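Long-range contacts in superoxide dismutase [Cu-Zn] (Bacteroidetes bacterium GWA2_30_7, PDB 7B4O), which probably catalyses the dismutation of superoxide into oxygen and hydrogen peroxide, with zinc in this structure occupying both of its active-site metal positions: residues C11-T16 with R143-V148; I25-S30 with K108-E113; F50-C55 with I119-I124; G67-P72 with S84-D89; H77-D82 with D130-Q135. All coordinates share one frame; numbering follows the deposited sequence.

Contact 1 of 5, residues C11-T16 with R143-V148; sequences CVIYPT and RVACGV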
# COMPACT_ATOMS: atom_id res chain seq x y z
N CYS A 11 5.99 -0.63 -4.24
CA CYS A 11 4.60 -1.05 -4.50
C CYS A 11 4.60 -2.51 -4.92
O CYS A 11 5.21 -2.85 -5.96
CB CYS A 11 3.98 -0.21 -5.60
SG CYS A 11 2.26 -0.65 -5.90
N VAL A 12 3.97 -3.34 -4.10
CA VAL A 12 3.74 -4.76 -4.47
C VAL A 12 2.34 -4.83 -5.08
O VAL A 12 1.38 -4.36 -4.44
CB VAL A 12 3.89 -5.69 -3.26
CG1 VAL A 12 3.63 -7.13 -3.68
CG2 VAL A 12 5.25 -5.53 -2.61
N ILE A 13 2.25 -5.34 -6.29
CA ILE A 13 0.91 -5.42 -6.93
C ILE A 13 0.38 -6.84 -6.84
O ILE A 13 1.16 -7.83 -6.88
CB ILE A 13 0.86 -4.84 -8.35
CG1 ILE A 13 1.67 -5.67 -9.33
CG2 ILE A 13 1.26 -3.37 -8.35
CD1 ILE A 13 1.43 -5.26 -10.76
N TYR A 14 -0.93 -6.89 -6.66
CA TYR A 14 -1.70 -8.14 -6.52
C TYR A 14 -2.78 -8.12 -7.57
O TYR A 14 -3.29 -7.07 -7.96
CB TYR A 14 -2.25 -8.23 -5.11
CG TYR A 14 -1.17 -8.38 -4.09
CD1 TYR A 14 -0.64 -9.63 -3.79
CD2 TYR A 14 -0.63 -7.28 -3.45
CE1 TYR A 14 0.37 -9.78 -2.86
CE2 TYR A 14 0.38 -7.41 -2.52
CZ TYR A 14 0.88 -8.66 -2.23
OH TYR A 14 1.88 -8.78 -1.31
N PRO A 15 -3.18 -9.30 -8.07
CA PRO A 15 -4.15 -9.34 -9.14
C PRO A 15 -5.54 -8.90 -8.65
O PRO A 15 -5.92 -9.16 -7.50
CB PRO A 15 -4.18 -10.82 -9.55
CG PRO A 15 -3.72 -11.53 -8.31
CD PRO A 15 -2.69 -10.62 -7.68
N THR A 16 -6.32 -8.31 -9.55
CA THR A 16 -7.78 -8.24 -9.38
C THR A 16 -8.35 -9.65 -9.61
O THR A 16 -7.60 -10.55 -10.07
CB THR A 16 -8.41 -7.16 -10.26
OG1 THR A 16 -8.11 -7.51 -11.61
CG2 THR A 16 -7.86 -5.78 -9.93
N ARG A 143 -8.90 -3.39 -15.16
CA ARG A 143 -7.78 -3.33 -14.19
C ARG A 143 -7.42 -4.77 -13.84
O ARG A 143 -8.31 -5.49 -13.34
CB ARG A 143 -8.23 -2.53 -12.98
CG ARG A 143 -8.73 -1.15 -13.34
CD ARG A 143 -9.31 -0.36 -12.18
NE ARG A 143 -9.78 0.91 -12.71
CZ ARG A 143 -9.90 2.04 -12.02
NH1 ARG A 143 -9.60 2.09 -10.74
NH2 ARG A 143 -10.32 3.12 -12.64
N VAL A 144 -6.19 -5.17 -14.12
CA VAL A 144 -5.75 -6.58 -13.91
C VAL A 144 -4.97 -6.70 -12.61
O VAL A 144 -4.79 -7.83 -12.14
CB VAL A 144 -4.95 -7.12 -15.11
CG1 VAL A 144 -5.76 -7.04 -16.39
CG2 VAL A 144 -3.60 -6.47 -15.30
N ALA A 145 -4.48 -5.60 -12.05
CA ALA A 145 -3.69 -5.66 -10.81
C ALA A 145 -3.71 -4.30 -10.11
O ALA A 145 -3.89 -3.28 -10.79
CB ALA A 145 -2.29 -6.12 -11.08
N CYS A 146 -3.55 -4.31 -8.80
CA CYS A 146 -3.65 -3.11 -7.94
C CYS A 146 -2.61 -3.27 -6.84
O CYS A 146 -2.47 -4.37 -6.27
CB CYS A 146 -5.05 -2.95 -7.37
SG CYS A 146 -5.35 -1.41 -6.47
N GLY A 147 -1.93 -2.18 -6.48
CA GLY A 147 -1.14 -2.16 -5.25
C GLY A 147 -1.04 -0.75 -4.71
O GLY A 147 -1.33 0.18 -5.46
N VAL A 148 -0.65 -0.63 -3.47
CA VAL A 148 -0.50 0.69 -2.79
C VAL A 148 0.98 1.02 -2.68
O VAL A 148 1.79 0.17 -2.34
CB VAL A 148 -1.23 0.71 -1.44
CG1 VAL A 148 -1.03 2.04 -0.72
CG2 VAL A 148 -2.71 0.40 -1.62
O HOH W 1 2.66 -2.41 -1.75
O HOH W 2 -0.18 -3.39 -2.44
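Two antiparallel strands, their axes 145° apart, pair here through Y14 and C146. Their reciprocal bonds differ in approach: C146 N meets Y14 O nearly along the C=O axis at 2.9 Å, whereas Y14 N lies above the carbonyl plane of C146 O. I13 runs along the partner backbone. Its CB lies 4.0 Å from C146 O; CG2, anti to the carbonyl carbon, rests against G147 N; CG1 takes the crowded position between backbone N and carbonyl carbon (chi1 67°), and from it the chain extends until CD1 touches A145 CB at 3.8 Å. G147 has no side chain, so its CA can approach V12 O to 3.4 Å. Beyond it the strands splay, and two waters bridge V12 to V148, one joining V12 N to V148 O, the other V12 O to V148 N. At the opposite end T16 OG1 donates to an in-plane lone pair of R143 O at 2.7 Å, while T16 N reaches V144 O from above its carbonyl plane. V144 and A145 both face V125, a classic beta bulge. C146 is tied to C58 by a disulfide. Strand 8-15 is flanked by strand 22-30 and strand 143-151 by strand 122-126, with I13 packing on I25 and V125; at the dimer interface the Y14 ring stacks on Y14 of the second subunit.

Contact 2 of 5, residues I25-S30 with K108-E113; sequences ITFTKS and KMIVFE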
# COMPACT_ATOMS: atom_id res chain seq x y z
N ILE A 25 7.14 -2.90 -7.93
CA ILE A 25 7.55 -1.62 -8.55
C ILE A 25 8.29 -0.81 -7.49
O ILE A 25 7.79 -0.71 -6.37
CB ILE A 25 6.32 -0.87 -9.10
CG1 ILE A 25 5.50 -1.75 -10.05
CG2 ILE A 25 6.75 0.44 -9.75
CD1 ILE A 25 4.04 -1.49 -9.97
N THR A 26 9.45 -0.30 -7.85
CA THR A 26 10.22 0.61 -6.96
C THR A 26 10.37 1.96 -7.64
O THR A 26 10.47 2.04 -8.88
CB THR A 26 11.57 0.02 -6.56
OG1 THR A 26 12.39 -0.04 -7.72
CG2 THR A 26 11.41 -1.33 -5.90
N PHE A 27 10.40 2.98 -6.80
CA PHE A 27 10.60 4.39 -7.19
C PHE A 27 11.79 4.88 -6.38
O PHE A 27 11.69 4.86 -5.15
CB PHE A 27 9.35 5.21 -6.89
CG PHE A 27 8.08 4.69 -7.52
CD1 PHE A 27 7.31 3.73 -6.87
CD2 PHE A 27 7.64 5.19 -8.73
CE1 PHE A 27 6.14 3.26 -7.46
CE2 PHE A 27 6.45 4.74 -9.29
CZ PHE A 27 5.70 3.79 -8.65
N THR A 28 12.87 5.30 -7.03
CA THR A 28 14.10 5.72 -6.32
C THR A 28 14.48 7.13 -6.80
O THR A 28 14.58 7.32 -8.02
CB THR A 28 15.22 4.69 -6.52
OG1 THR A 28 14.70 3.41 -6.13
CG2 THR A 28 16.45 5.02 -5.71
N LYS A 29 14.67 8.06 -5.86
CA LYS A 29 15.15 9.41 -6.20
C LYS A 29 16.50 9.25 -6.90
O LYS A 29 17.33 8.49 -6.39
CB LYS A 29 15.25 10.29 -4.95
CG LYS A 29 15.37 11.79 -5.23
CD LYS A 29 14.10 12.42 -5.75
CE LYS A 29 14.31 13.80 -6.33
NZ LYS A 29 15.00 13.76 -7.64
N SER A 30 16.67 9.90 -8.05
CA SER A 30 17.95 10.01 -8.80
C SER A 30 18.27 11.49 -9.01
O SER A 30 17.39 12.33 -8.73
CB SER A 30 17.90 9.26 -10.10
OG SER A 30 17.00 9.88 -11.00
N LYS A 108 10.21 12.66 -14.35
CA LYS A 108 10.62 14.00 -13.86
C LYS A 108 9.47 14.68 -13.11
O LYS A 108 9.67 15.82 -12.68
CB LYS A 108 11.11 14.83 -15.05
CG LYS A 108 12.38 14.29 -15.69
CD LYS A 108 13.12 15.31 -16.53
CE LYS A 108 14.57 14.93 -16.78
NZ LYS A 108 15.45 15.35 -15.66
N MET A 109 8.33 14.03 -12.95
CA MET A 109 7.11 14.64 -12.35
C MET A 109 6.78 14.02 -10.99
O MET A 109 6.26 14.75 -10.12
CB MET A 109 5.91 14.50 -13.29
CG MET A 109 6.10 15.23 -14.59
SD MET A 109 4.52 15.68 -15.31
CE MET A 109 5.03 16.69 -16.70
N ILE A 110 7.02 12.73 -10.79
CA ILE A 110 6.57 12.06 -9.53
C ILE A 110 7.52 12.45 -8.38
O ILE A 110 8.75 12.54 -8.59
CB ILE A 110 6.40 10.54 -9.72
CG1 ILE A 110 7.69 9.82 -10.09
CG2 ILE A 110 5.30 10.26 -10.75
CD1 ILE A 110 7.45 8.39 -10.52
N VAL A 111 6.94 12.72 -7.21
CA VAL A 111 7.69 13.08 -5.96
C VAL A 111 7.11 12.29 -4.79
O VAL A 111 6.05 11.65 -4.96
CB VAL A 111 7.65 14.60 -5.70
CG1 VAL A 111 8.32 15.38 -6.82
CG2 VAL A 111 6.24 15.10 -5.48
N PHE A 112 7.78 12.34 -3.63
CA PHE A 112 7.42 11.56 -2.42
C PHE A 112 6.93 12.47 -1.29
O PHE A 112 6.72 11.96 -0.18
CB PHE A 112 8.61 10.73 -1.94
CG PHE A 112 9.20 9.82 -2.98
CD1 PHE A 112 8.40 9.04 -3.80
CD2 PHE A 112 10.58 9.72 -3.12
CE1 PHE A 112 8.96 8.21 -4.76
CE2 PHE A 112 11.13 8.88 -4.08
CZ PHE A 112 10.33 8.13 -4.90
N GLU A 113 6.76 13.77 -1.54
CA GLU A 113 6.31 14.72 -0.49
C GLU A 113 5.43 15.79 -1.13
O GLU A 113 5.57 16.00 -2.34
CB GLU A 113 7.51 15.31 0.26
CG GLU A 113 8.49 16.06 -0.62
CD GLU A 113 9.51 16.88 0.15
OE1 GLU A 113 9.84 18.00 -0.30
OE2 GLU A 113 9.96 16.40 1.21
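The backbones of strand residues 25-30 and loop residues 108-113 stay well apart, with 8.3 Å between the CA atoms of K29 and V111, so side chains make the junction. F112 supplies much of it. With CG anti to its own carbonyl carbon (chi1 -55°), its ring reaches the strand tip first: CZ lies 3.7 Å from F27 CB, with CE1 at a similar range, and 3.6 Å from F27 O. The backbone N of K29 sits at the ring's edge, near its plane, 4.0 Å from CE2. I110 approaches F27 separately. Its CG1 occupies the crowded position between backbone N and carbonyl carbon, and CD1 at the end of the branch comes within 3.7 Å of F27 CD2, the two side chains crossing at about a right angle. F27 is thus met at CB by one loop residue and at its ring by another. K29 leads away; its NZ donates to S30 O at 3.0 Å and also to G33 O. Around this apolar group, I110 also touches V34, V36 and I52, while F27 and F112 both touch A9. The loop links strand 101-107 to strand 122-126, and its packing against strand 22-30 fits the Greek-key connection across the beta-barrel of Cu,Zn superoxide dismutases.

Contact 3 of 5, residues F50-C55 with I119-I124; sequences FHIHEC and IGRSMI. With ZN (zinc ion), chain E.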
# COMPACT_ATOMS: atom_id res chain seq x y z
N PHE A 50 -0.16 1.40 -17.48
CA PHE A 50 0.65 1.35 -16.25
C PHE A 50 0.51 2.71 -15.57
O PHE A 50 1.14 3.68 -16.05
CB PHE A 50 2.09 1.00 -16.63
CG PHE A 50 3.04 0.78 -15.49
CD1 PHE A 50 3.03 -0.38 -14.74
CD2 PHE A 50 4.01 1.73 -15.21
CE1 PHE A 50 3.93 -0.57 -13.70
CE2 PHE A 50 4.93 1.55 -14.18
CZ PHE A 50 4.88 0.39 -13.43
N HIS A 51 -0.32 2.82 -14.55
CA HIS A 51 -0.76 4.13 -14.03
C HIS A 51 -0.73 4.20 -12.51
O HIS A 51 -0.98 3.19 -11.84
CB HIS A 51 -2.19 4.44 -14.45
CG HIS A 51 -2.44 4.39 -15.91
ND1 HIS A 51 -3.64 3.92 -16.40
CD2 HIS A 51 -1.67 4.73 -16.96
CE1 HIS A 51 -3.62 4.01 -17.72
NE2 HIS A 51 -2.41 4.48 -18.09
N ILE A 52 -0.51 5.42 -12.01
CA ILE A 52 -0.79 5.74 -10.60
C ILE A 52 -2.22 6.25 -10.55
O ILE A 52 -2.55 7.24 -11.28
CB ILE A 52 0.19 6.76 -10.01
CG1 ILE A 52 1.65 6.36 -10.25
CG2 ILE A 52 -0.11 6.99 -8.54
CD1 ILE A 52 2.65 7.34 -9.72
N HIS A 53 -3.07 5.59 -9.77
CA HIS A 53 -4.47 6.01 -9.56
C HIS A 53 -4.58 6.73 -8.21
O HIS A 53 -3.66 6.65 -7.39
CB HIS A 53 -5.41 4.83 -9.74
CG HIS A 53 -5.67 4.45 -11.16
ND1 HIS A 53 -6.94 4.34 -11.67
CD2 HIS A 53 -4.84 4.14 -12.18
CE1 HIS A 53 -6.89 3.99 -12.94
NE2 HIS A 53 -5.62 3.81 -13.28
N GLU A 54 -5.68 7.45 -8.02
CA GLU A 54 -5.77 8.52 -6.99
C GLU A 54 -5.99 7.92 -5.59
O GLU A 54 -5.64 8.59 -4.63
CB GLU A 54 -6.86 9.51 -7.38
CG GLU A 54 -8.24 8.89 -7.44
CD GLU A 54 -9.31 9.83 -7.95
OE1 GLU A 54 -9.17 11.04 -7.68
OE2 GLU A 54 -10.32 9.37 -8.54
N CYS A 55 -6.62 6.75 -5.47
CA CYS A 55 -6.89 6.14 -4.14
C CYS A 55 -6.01 4.91 -3.93
O CYS A 55 -6.00 4.03 -4.81
CB CYS A 55 -8.34 5.74 -3.96
SG CYS A 55 -9.45 7.15 -4.09
N ILE A 119 2.98 8.79 -2.50
CA ILE A 119 2.90 7.88 -1.32
C ILE A 119 1.43 7.72 -0.93
O ILE A 119 0.72 8.71 -0.76
CB ILE A 119 3.74 8.40 -0.14
CG1 ILE A 119 5.21 8.56 -0.49
CG2 ILE A 119 3.54 7.52 1.07
CD1 ILE A 119 5.90 7.32 -0.99
N GLY A 120 0.99 6.47 -0.80
CA GLY A 120 -0.39 6.12 -0.41
C GLY A 120 -1.34 6.14 -1.59
O GLY A 120 -2.54 5.90 -1.38
N ARG A 121 -0.84 6.38 -2.80
CA ARG A 121 -1.66 6.24 -4.02
C ARG A 121 -1.55 4.78 -4.47
O ARG A 121 -0.82 4.00 -3.84
CB ARG A 121 -1.21 7.23 -5.10
CG ARG A 121 -1.14 8.67 -4.63
CD ARG A 121 -2.48 9.22 -4.23
NE ARG A 121 -2.36 10.54 -3.62
CZ ARG A 121 -3.37 11.34 -3.31
NH1 ARG A 121 -4.61 10.98 -3.58
NH2 ARG A 121 -3.13 12.50 -2.73
N SER A 122 -2.25 4.41 -5.53
CA SER A 122 -2.23 3.03 -6.06
C SER A 122 -1.49 2.97 -7.39
O SER A 122 -1.52 3.92 -8.16
CB SER A 122 -3.62 2.49 -6.20
OG SER A 122 -4.43 3.38 -6.94
N MET A 123 -0.91 1.81 -7.67
CA MET A 123 -0.54 1.41 -9.03
C MET A 123 -1.67 0.54 -9.56
O MET A 123 -2.14 -0.36 -8.83
CB MET A 123 0.79 0.64 -9.06
CG MET A 123 2.02 1.51 -8.82
SD MET A 123 2.21 2.79 -10.08
CE MET A 123 2.12 1.83 -11.58
N ILE A 124 -2.09 0.80 -10.79
CA ILE A 124 -3.05 -0.04 -11.54
C ILE A 124 -2.36 -0.47 -12.82
O ILE A 124 -1.81 0.37 -13.53
CB ILE A 124 -4.37 0.70 -11.81
CG1 ILE A 124 -5.15 0.97 -10.53
CG2 ILE A 124 -5.20 -0.08 -12.81
CD1 ILE A 124 -5.71 -0.30 -9.86
ZN ZN E . -5.36 3.52 -15.27
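Four backbone bonds satisfy H51 and H53 against I124 and S122 in an antiparallel pairing. The H51 and I124 bonds are nearly collinear with their C=O axes, I124 N to H51 O being 2.8 Å; those between H53 and S122 come from above the carbonyl planes, and S122 N to H53 O stretches to 3.2 Å. Past the strand end, side chains take over the acceptors. S122 OG donates to C55 O at 2.7 Å, and R121, bent at chi2, brings NH1 to E54 O at 2.8 Å with the acceptor in its guanidinium plane. E54 OE2 turns instead to G68 N. Both nitrogens of each histidine are engaged: H51 binds zinc through ND1 at 2.1 Å and bonds D130 through NE2, whereas H53 binds through NE2 at 2.0 Å and directs ND1 to G67 O. One face of the H53 ring carries I124 CG1, offset toward the rim. On the side of the sheet holding I52 and M123, M123 CE stands over the centre of the F50 ring, 3.6 Å from its centroid, a CH-pi contact with a Met-aromatic component. H126 binds the same ion and H69 belongs to its site, an all-histidine set matching the copper site of the superoxide dismutase beta-barrel, occupied here by zinc.

Contact 4 of 5, residues G67-P72 with S84-D89; sequences GGHFNP and SRHIGD. With ZN (zinc ion), chain F.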
# COMPACT_ATOMS: atom_id res chain seq x y z
N GLY A 67 -10.08 4.33 -7.90
CA GLY A 67 -10.54 5.60 -8.51
C GLY A 67 -9.85 5.88 -9.83
O GLY A 67 -9.39 4.94 -10.48
N GLY A 68 -9.84 7.15 -10.24
CA GLY A 68 -9.30 7.57 -11.54
C GLY A 68 -7.81 7.84 -11.46
O GLY A 68 -7.18 7.48 -10.45
N HIS A 69 -7.25 8.43 -12.51
CA HIS A 69 -5.80 8.71 -12.58
C HIS A 69 -5.42 9.72 -11.50
O HIS A 69 -6.20 10.66 -11.23
CB HIS A 69 -5.38 9.15 -13.98
CG HIS A 69 -5.47 8.02 -14.94
ND1 HIS A 69 -4.95 8.07 -16.22
CD2 HIS A 69 -5.95 6.76 -14.76
CE1 HIS A 69 -5.13 6.90 -16.79
NE2 HIS A 69 -5.75 6.07 -15.92
N PHE A 70 -4.26 9.54 -10.89
CA PHE A 70 -3.73 10.54 -9.94
C PHE A 70 -3.41 11.81 -10.75
O PHE A 70 -2.52 11.80 -11.63
CB PHE A 70 -2.53 9.98 -9.20
CG PHE A 70 -1.94 10.94 -8.20
CD1 PHE A 70 -2.76 11.58 -7.28
CD2 PHE A 70 -0.58 11.19 -8.17
CE1 PHE A 70 -2.23 12.44 -6.34
CE2 PHE A 70 -0.05 12.08 -7.23
CZ PHE A 70 -0.88 12.70 -6.33
N ASN A 71 -4.16 12.87 -10.46
CA ASN A 71 -4.19 14.07 -11.33
C ASN A 71 -4.33 15.32 -10.47
O ASN A 71 -5.25 16.11 -10.65
CB ASN A 71 -5.31 13.95 -12.36
CG ASN A 71 -5.30 15.07 -13.37
OD1 ASN A 71 -4.26 15.70 -13.61
ND2 ASN A 71 -6.45 15.29 -13.98
N PRO A 72 -3.39 15.56 -9.54
CA PRO A 72 -3.50 16.72 -8.65
C PRO A 72 -3.40 18.06 -9.40
O PRO A 72 -3.87 19.05 -8.87
CB PRO A 72 -2.35 16.51 -7.67
CG PRO A 72 -1.33 15.73 -8.45
CD PRO A 72 -2.17 14.78 -9.29
N SER A 84 1.50 17.74 -21.18
CA SER A 84 0.05 17.54 -20.94
C SER A 84 -0.18 16.08 -20.51
O SER A 84 -0.49 15.24 -21.38
CB SER A 84 -0.75 17.92 -22.15
OG SER A 84 -2.13 17.82 -21.88
N ARG A 85 0.01 15.81 -19.22
CA ARG A 85 -0.16 14.46 -18.63
C ARG A 85 -0.65 14.58 -17.19
O ARG A 85 -0.43 15.62 -16.55
CB ARG A 85 1.14 13.65 -18.69
CG ARG A 85 2.27 14.22 -17.85
CD ARG A 85 3.42 13.25 -17.71
NE ARG A 85 3.34 12.46 -16.48
CZ ARG A 85 4.36 11.82 -15.93
NH1 ARG A 85 5.55 11.85 -16.50
NH2 ARG A 85 4.19 11.18 -14.79
N HIS A 86 -1.27 13.52 -16.71
CA HIS A 86 -1.54 13.30 -15.28
C HIS A 86 -0.22 12.91 -14.61
O HIS A 86 0.62 12.27 -15.27
CB HIS A 86 -2.55 12.15 -15.11
CG HIS A 86 -3.85 12.39 -15.78
ND1 HIS A 86 -4.59 11.39 -16.36
CD2 HIS A 86 -4.56 13.53 -15.97
CE1 HIS A 86 -5.70 11.90 -16.84
NE2 HIS A 86 -5.70 13.20 -16.62
N ILE A 87 -0.04 13.28 -13.34
CA ILE A 87 1.12 12.78 -12.56
C ILE A 87 1.15 11.25 -12.70
O ILE A 87 2.24 10.68 -12.87
CB ILE A 87 1.07 13.23 -11.10
CG1 ILE A 87 1.15 14.75 -10.95
CG2 ILE A 87 2.17 12.54 -10.30
CD1 ILE A 87 2.35 15.39 -11.61
N GLY A 88 -0.01 10.61 -12.68
CA GLY A 88 -0.08 9.13 -12.69
C GLY A 88 0.16 8.49 -14.05
O GLY A 88 0.04 7.25 -14.14
N ASP A 89 0.44 9.25 -15.11
CA ASP A 89 0.56 8.70 -16.48
C ASP A 89 1.95 8.13 -16.72
O ASP A 89 2.82 8.84 -17.25
CB ASP A 89 0.17 9.74 -17.53
CG ASP A 89 -1.31 10.06 -17.51
OD1 ASP A 89 -2.09 9.28 -16.88
OD2 ASP A 89 -1.68 11.08 -18.13
ZN ZN F . -3.96 9.63 -17.14
O HOH W 3 -1.72 15.86 -12.48
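Around one zinc ion the H69 and H86 rings stand almost perpendicular, planes 86° apart, meeting rim to rim rather than face to face. Each offers ND1 to the metal, that of H86 at 2.0 Å. The D89 carboxylate is likewise turned across the H69 ring, planes 77° apart, and binds through OD1 at 1.9 Å. Its other oxygen, OD2, receives H86 N at 2.9 Å from above the carboxylate plane, so one ligand's backbone helps position another ligand's side chain within the type I turn H86-D89. N71 crosses the H86 ring obliquely; its OD1 accepts from K75 N and from a water that in turn accepts from I87 N. An alanine here would remove the amide and with it the bonds to that water and to K75 N, and would probably leave the backbone around N71 and its join to I87 less firmly held. Away from the metal, I87 lies side by side with F70, pointing the same way, CG2 to CD2 at 3.7 Å, and its CG1 meets P72 CG, whose ring places CD over the centre of the F70 face. G88 N to F70 O, in the carbonyl plane at 3.0 Å, joins the two backbones. H77 completes the three-histidine, one-aspartate zinc site of this family, with H69 also belonging to the neighbouring site.

Contact 5 of 5, residues H77-D82 with D130-Q135; sequences HGAPMD and DDLKTQ. With ZN (zinc ion), chain F.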
# COMPACT_ATOMS: atom_id res chain seq x y z
N HIS A 77 -4.97 13.60 -19.87
CA HIS A 77 -4.25 12.31 -19.96
C HIS A 77 -3.22 12.39 -21.08
O HIS A 77 -3.56 12.90 -22.17
CB HIS A 77 -5.22 11.17 -20.20
CG HIS A 77 -4.54 9.85 -20.27
ND1 HIS A 77 -4.01 9.21 -19.16
CD2 HIS A 77 -4.21 9.08 -21.34
CE1 HIS A 77 -3.44 8.09 -19.55
NE2 HIS A 77 -3.54 7.98 -20.87
N GLY A 78 -2.03 11.84 -20.87
CA GLY A 78 -1.02 11.75 -21.94
C GLY A 78 0.03 10.70 -21.66
O GLY A 78 -0.21 9.82 -20.80
N ALA A 79 1.15 10.81 -22.37
CA ALA A 79 2.32 9.92 -22.25
C ALA A 79 3.26 10.47 -21.19
O ALA A 79 3.26 11.67 -20.91
CB ALA A 79 3.00 9.81 -23.59
N PRO A 80 4.12 9.62 -20.59
CA PRO A 80 5.09 10.08 -19.60
C PRO A 80 5.93 11.28 -20.06
O PRO A 80 6.22 12.15 -19.24
CB PRO A 80 5.99 8.85 -19.38
CG PRO A 80 5.16 7.67 -19.79
CD PRO A 80 4.14 8.17 -20.78
N MET A 81 6.28 11.33 -21.35
CA MET A 81 7.16 12.35 -21.97
C MET A 81 6.38 13.64 -22.28
O MET A 81 7.03 14.64 -22.63
CB MET A 81 7.76 11.83 -23.29
CG MET A 81 6.78 11.90 -24.45
SD MET A 81 7.49 11.59 -26.10
CE MET A 81 7.61 13.26 -26.72
N ASP A 82 5.05 13.62 -22.18
CA ASP A 82 4.19 14.79 -22.53
C ASP A 82 4.17 15.77 -21.35
O ASP A 82 4.20 15.33 -20.19
CB ASP A 82 2.76 14.37 -22.87
CG ASP A 82 2.64 13.56 -24.15
OD1 ASP A 82 3.58 13.60 -24.98
OD2 ASP A 82 1.58 12.91 -24.30
N ASP A 130 -2.46 1.52 -23.07
CA ASP A 130 -2.81 2.95 -22.94
C ASP A 130 -2.46 3.61 -24.27
O ASP A 130 -1.26 3.58 -24.63
CB ASP A 130 -2.06 3.56 -21.76
CG ASP A 130 -2.26 5.04 -21.51
OD1 ASP A 130 -2.82 5.74 -22.40
OD2 ASP A 130 -1.85 5.50 -20.45
N ASP A 131 -3.44 4.18 -24.98
CA ASP A 131 -3.18 4.77 -26.33
C ASP A 131 -2.54 6.15 -26.19
O ASP A 131 -2.19 6.72 -27.23
CB ASP A 131 -4.44 4.78 -27.19
CG ASP A 131 -5.54 5.72 -26.74
OD1 ASP A 131 -5.25 6.66 -25.98
OD2 ASP A 131 -6.69 5.50 -27.18
N LEU A 132 -2.38 6.66 -24.96
CA LEU A 132 -1.64 7.91 -24.63
C LEU A 132 -2.37 9.16 -25.14
O LEU A 132 -1.79 10.25 -25.04
CB LEU A 132 -0.22 7.84 -25.21
CG LEU A 132 0.58 6.57 -24.90
CD1 LEU A 132 1.94 6.60 -25.56
CD2 LEU A 132 0.71 6.36 -23.41
N LYS A 133 -3.60 9.03 -25.63
CA LYS A 133 -4.30 10.13 -26.33
C LYS A 133 -5.76 10.24 -25.91
O LYS A 133 -6.22 11.39 -25.75
CB LYS A 133 -4.21 9.95 -27.85
CG LYS A 133 -2.79 10.03 -28.41
CD LYS A 133 -2.13 11.37 -28.23
CE LYS A 133 -0.77 11.46 -28.90
NZ LYS A 133 -0.10 12.74 -28.58
N THR A 134 -6.49 9.13 -25.81
CA THR A 134 -7.94 9.15 -25.52
C THR A 134 -8.14 9.69 -24.10
O THR A 134 -7.46 9.20 -23.17
CB THR A 134 -8.59 7.77 -25.71
OG1 THR A 134 -8.35 7.35 -27.05
CG2 THR A 134 -10.08 7.81 -25.46
N GLN A 135 -9.05 10.66 -23.94
CA GLN A 135 -9.37 11.27 -22.64
C GLN A 135 -10.52 10.50 -22.02
O GLN A 135 -11.42 10.05 -22.74
CB GLN A 135 -9.70 12.75 -22.81
CG GLN A 135 -8.58 13.54 -23.44
CD GLN A 135 -7.31 13.46 -22.63
OE1 GLN A 135 -7.32 13.71 -21.42
NE2 GLN A 135 -6.22 13.11 -23.28
ZN ZN F . -3.96 9.63 -17.14
O HOH W 4 0.23 7.17 -19.70
O HOH W 5 0.54 11.39 -26.12
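H77 NE2 donates to D130 OD1 at 2.8 Å, nearly straight at 171°, entering on the syn lone pair. Ring and carboxylate meet tip to tip with the acceptor in the imidazole plane, and H77 ND1 holds zinc at 2.1 Å. D130 OD1 accepts a second bond from L132 N, above the carboxylate plane, closing an Asx turn; OD2 accepts from H51 NE2 of the other metal site. The carboxylate would probably polarise the imidazole and strengthen it as a ligand. An alanine here would remove these acceptors and would probably leave both H77 and H51 less firmly oriented toward their metals. Q135, bent at chi2, grips the H77 backbone twice: OE1 accepts from H77 N at 2.8 Å, and NE2 donates to a lone pair of H77 O at 2.9 Å. Waters extend the network, one donating to G78 O and D130 OD2, another donating to D82 OD2 and L132 O and accepting from K133 NZ. Outermost, L132 CD1 packs on A79 CB at 3.9 Å, and G78 CA makes a CA-H...O contact with L132 O. An aspartate linking a histidine of each metal site is the secondary bridge known in Cu,Zn superoxide dismutases, here joining the loops before strands 89-95 and 143-151.

From the N terminus, contact 1 opens at 11-16 and closes only at 143-148, so the other four nest inside its loop as it pairs the early and last strands. Contact 2 opens next on strand 22-30, followed by contact 3 on strand 46-53. Contact 4 then opens and closes locally within the loop between strands 46-53 and 89-95, nested in both. Contact 5 begins inside contact 4 at 77-82, yet closes beyond it at 130-135, crossing contacts 2, 3 and 4; contacts 2 and 3 cross as well. Contacts 1 to 3 tie the barrel, while contacts 4 and 5 share one zinc and reach contact 3 through residues between the two metal sites.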